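Local coordinates for protein thiol peroxidase (Mycobacterium tuberculosis, PDB 1XVQ) that reduces hydroperoxides to alcohols or water with electrons from thioredoxin, and probably protects the cell against oxidative stress, at residues A[130-135]-A[157-162]. Residues are numbered along the deposited sequence; the frame is centred on the assembly and turned at random.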
ATOM      1  N   ARG A 130       7.509  -1.128   1.367  1.00  9.60           N
ATOM      2  CA  ARG A 130       6.870   0.151   1.721  1.00  9.32           C
ATOM      3  C   ARG A 130       6.650   0.933   0.403  1.00  9.96           C
ATOM      4  O   ARG A 130       7.583   1.190  -0.363  1.00 10.77           O
ATOM      5  CB  ARG A 130       7.762   0.974   2.634  1.00  8.78           C
ATOM      6  CG  ARG A 130       7.040   2.237   3.153  1.00 14.34           C
ATOM      7  CD  ARG A 130       5.974   1.904   4.201  1.00 15.13           C
ATOM      8  NE  ARG A 130       5.264   3.108   4.662  1.00 14.88           N
ATOM      9  CZ  ARG A 130       4.117   3.557   4.151  1.00 17.87           C
ATOM     10  NH1 ARG A 130       3.500   2.914   3.147  1.00 12.83           N
ATOM     11  NH2 ARG A 130       3.576   4.673   4.635  1.00 18.59           N
ATOM     12  N   ALA A 131       5.407   1.315   0.144  1.00  9.97           N
ATOM     13  CA  ALA A 131       5.103   1.986  -1.109  1.00 10.36           C
ATOM     14  C   ALA A 131       3.771   2.693  -1.001  1.00  7.79           C
ATOM     15  O   ALA A 131       2.968   2.403  -0.118  1.00  8.92           O
ATOM     16  CB  ALA A 131       5.021   0.946  -2.218  1.00  7.70           C
ATOM     17  N   ILE A 132       3.561   3.619  -1.920  1.00 10.09           N
ATOM     18  CA  ILE A 132       2.318   4.362  -1.977  1.00 10.22           C
ATOM     19  C   ILE A 132       1.825   4.383  -3.408  1.00  9.71           C
ATOM     20  O   ILE A 132       2.580   4.663  -4.338  1.00 10.35           O
ATOM     21  CB  ILE A 132       2.494   5.827  -1.462  1.00 12.00           C
ATOM     22  CG1 ILE A 132       2.585   5.818   0.084  1.00 14.00           C
ATOM     23  CG2 ILE A 132       1.318   6.687  -1.900  1.00 13.17           C
ATOM     24  CD1 ILE A 132       2.895   7.191   0.728  1.00 26.00           C
ATOM     25  N   VAL A 133       0.552   4.045  -3.593  1.00 10.64           N
ATOM     26  CA  VAL A 133      -0.034   4.135  -4.919  1.00  8.48           C
ATOM     27  C   VAL A 133      -1.334   4.892  -4.753  1.00  8.57           C
ATOM     28  O   VAL A 133      -2.143   4.536  -3.918  1.00 11.45           O
ATOM     29  CB  VAL A 133      -0.332   2.743  -5.533  1.00 11.49           C
ATOM     30  CG1 VAL A 133      -1.144   2.909  -6.836  1.00 12.59           C
ATOM     31  CG2 VAL A 133       0.974   2.020  -5.808  1.00 11.64           C
ATOM     32  N   VAL A 134      -1.509   5.945  -5.547  1.00 10.63           N
ATOM     33  CA  VAL A 134      -2.743   6.725  -5.511  1.00 10.13           C
ATOM     34  C   VAL A 134      -3.507   6.460  -6.789  1.00 10.59           C
ATOM     35  O   VAL A 134      -2.955   6.539  -7.897  1.00  9.80           O
ATOM     36  CB  VAL A 134      -2.480   8.250  -5.389  1.00 11.55           C
ATOM     37  CG1 VAL A 134      -3.825   9.029  -5.474  1.00 14.60           C
ATOM     38  CG2 VAL A 134      -1.782   8.539  -4.059  1.00 13.73           C
ATOM     39  N   ILE A 135      -4.770   6.074  -6.620  1.00 10.07           N
ATOM     40  CA  ILE A 135      -5.657   5.814  -7.756  1.00 10.49           C
ATOM     41  C   ILE A 135      -6.665   6.961  -7.807  1.00 11.93           C
ATOM     42  O   ILE A 135      -7.333   7.243  -6.813  1.00 13.05           O
ATOM     43  CB  ILE A 135      -6.405   4.483  -7.597  1.00  9.96           C
ATOM     44  CG1 ILE A 135      -5.395   3.344  -7.431  1.00 11.76           C
ATOM     45  CG2 ILE A 135      -7.276   4.226  -8.859  1.00  9.14           C
ATOM     46  CD1 ILE A 135      -6.029   2.006  -7.034  1.00 17.95           C
ATOM     47  N   GLU A 157       4.232  14.395   1.056  1.00 20.04           N
ATOM     48  CA  GLU A 157       3.812  15.654   0.453  1.00 19.85           C
ATOM     49  C   GLU A 157       3.421  15.495  -1.008  1.00 18.69           C
ATOM     50  O   GLU A 157       2.371  16.006  -1.443  1.00 18.40           O
ATOM     51  CB  GLU A 157       4.929  16.690   0.588  1.00 21.61           C
ATOM     52  CG  GLU A 157       4.556  18.077   0.127  1.00 29.89           C
ATOM     53  CD  GLU A 157       5.670  19.091   0.371  1.00 36.74           C
ATOM     54  OE1 GLU A 157       5.468  20.279   0.046  1.00 39.33           O
ATOM     55  OE2 GLU A 157       6.738  18.699   0.895  1.00 40.22           O
ATOM     56  N   ALA A 158       4.262  14.795  -1.769  1.00 17.44           N
ATOM     57  CA  ALA A 158       3.994  14.580  -3.196  1.00 18.53           C
ATOM     58  C   ALA A 158       2.746  13.728  -3.394  1.00 15.08           C
ATOM     59  O   ALA A 158       1.957  13.990  -4.289  1.00 17.61           O
ATOM     60  CB  ALA A 158       5.179  13.913  -3.857  1.00 17.71           C
ATOM     61  N   ALA A 159       2.573  12.705  -2.561  1.00 16.95           N
ATOM     62  CA  ALA A 159       1.383  11.832  -2.657  1.00 14.58           C
ATOM     63  C   ALA A 159       0.117  12.647  -2.398  1.00 13.81           C
ATOM     64  O   ALA A 159      -0.896  12.484  -3.078  1.00 15.32           O
ATOM     65  CB  ALA A 159       1.468  10.671  -1.639  1.00 13.11           C
ATOM     66  N   LEU A 160       0.182  13.548  -1.414  1.00 14.67           N
ATOM     67  CA  LEU A 160      -0.975  14.386  -1.096  1.00 14.87           C
ATOM     68  C   LEU A 160      -1.305  15.345  -2.240  1.00 17.10           C
ATOM     69  O   LEU A 160      -2.480  15.598  -2.513  1.00 17.28           O
ATOM     70  CB  LEU A 160      -0.736  15.135   0.221  1.00 18.56           C
ATOM     71  CG  LEU A 160      -0.777  14.250   1.486  1.00 21.71           C
ATOM     72  CD1 LEU A 160      -0.482  15.095   2.719  1.00 21.05           C
ATOM     73  CD2 LEU A 160      -2.158  13.609   1.645  1.00 21.23           C
ATOM     74  N   ALA A 161      -0.294  15.870  -2.924  1.00 14.09           N
ATOM     75  CA  ALA A 161      -0.558  16.769  -4.056  1.00 14.67           C
ATOM     76  C   ALA A 161      -1.224  15.978  -5.173  1.00 15.90           C
ATOM     77  O   ALA A 161      -2.113  16.478  -5.868  1.00 17.50           O
ATOM     78  CB  ALA A 161       0.742  17.401  -4.571  1.00 15.85           C
ATOM     79  N   ALA A 162      -0.793  14.736  -5.364  1.00 15.43           N
ATOM     80  CA  ALA A 162      -1.423  13.926  -6.389  1.00 15.62           C
ATOM     81  C   ALA A 162      -2.846  13.576  -5.952  1.00 15.04           C
ATOM     82  O   ALA A 162      -3.742  13.505  -6.783  1.00 17.23           O
ATOM     83  CB  ALA A 162      -0.604  12.644  -6.662  1.00 13.95           C
TER
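Strand 131-135 and the helical segment 157-162 come closest at Val134 and Ala159, whose CA atoms are 7.2 Å apart, with no hydrogen bond between the two backbones. This is the C-terminal β-β-α portion of the thioredoxin fold: the strand turns back antiparallel into strand 141-146, and the following helix, 156-165, lies against one face of the sheet.

The strand offers Ile132 and Val134 to the helix, whereas Val133 between them points away. Ile132 makes the closest approach through its branch methyl, CG2, which is 4.0 Å from Ala159 CB. With chi1 at -76°, CG2 stands anti to the backbone N, while the longer CG1 arm carries CD1 to 4.4 Å from the same Ala159 CB. The alanine methyl thus lies near the methyls at the tips of both isoleucine branches, CG2 more closely than CD1. Nearly one turn further along the helix, Ala162 also points toward the strand, but its CB remains 4.9 Å from Val134 CB.

Aromatic rings border the contact. Tyr143 of strand 141-146 touches Ile132, Ala159 and Ala162, and Phe67 of helix 62-73 meets Ile132 and Ala159, so both helices share this buried layer. Val134 reaches the helix backbone rather than a side chain: its CG2 ends 4.2 Å from Ala159 O.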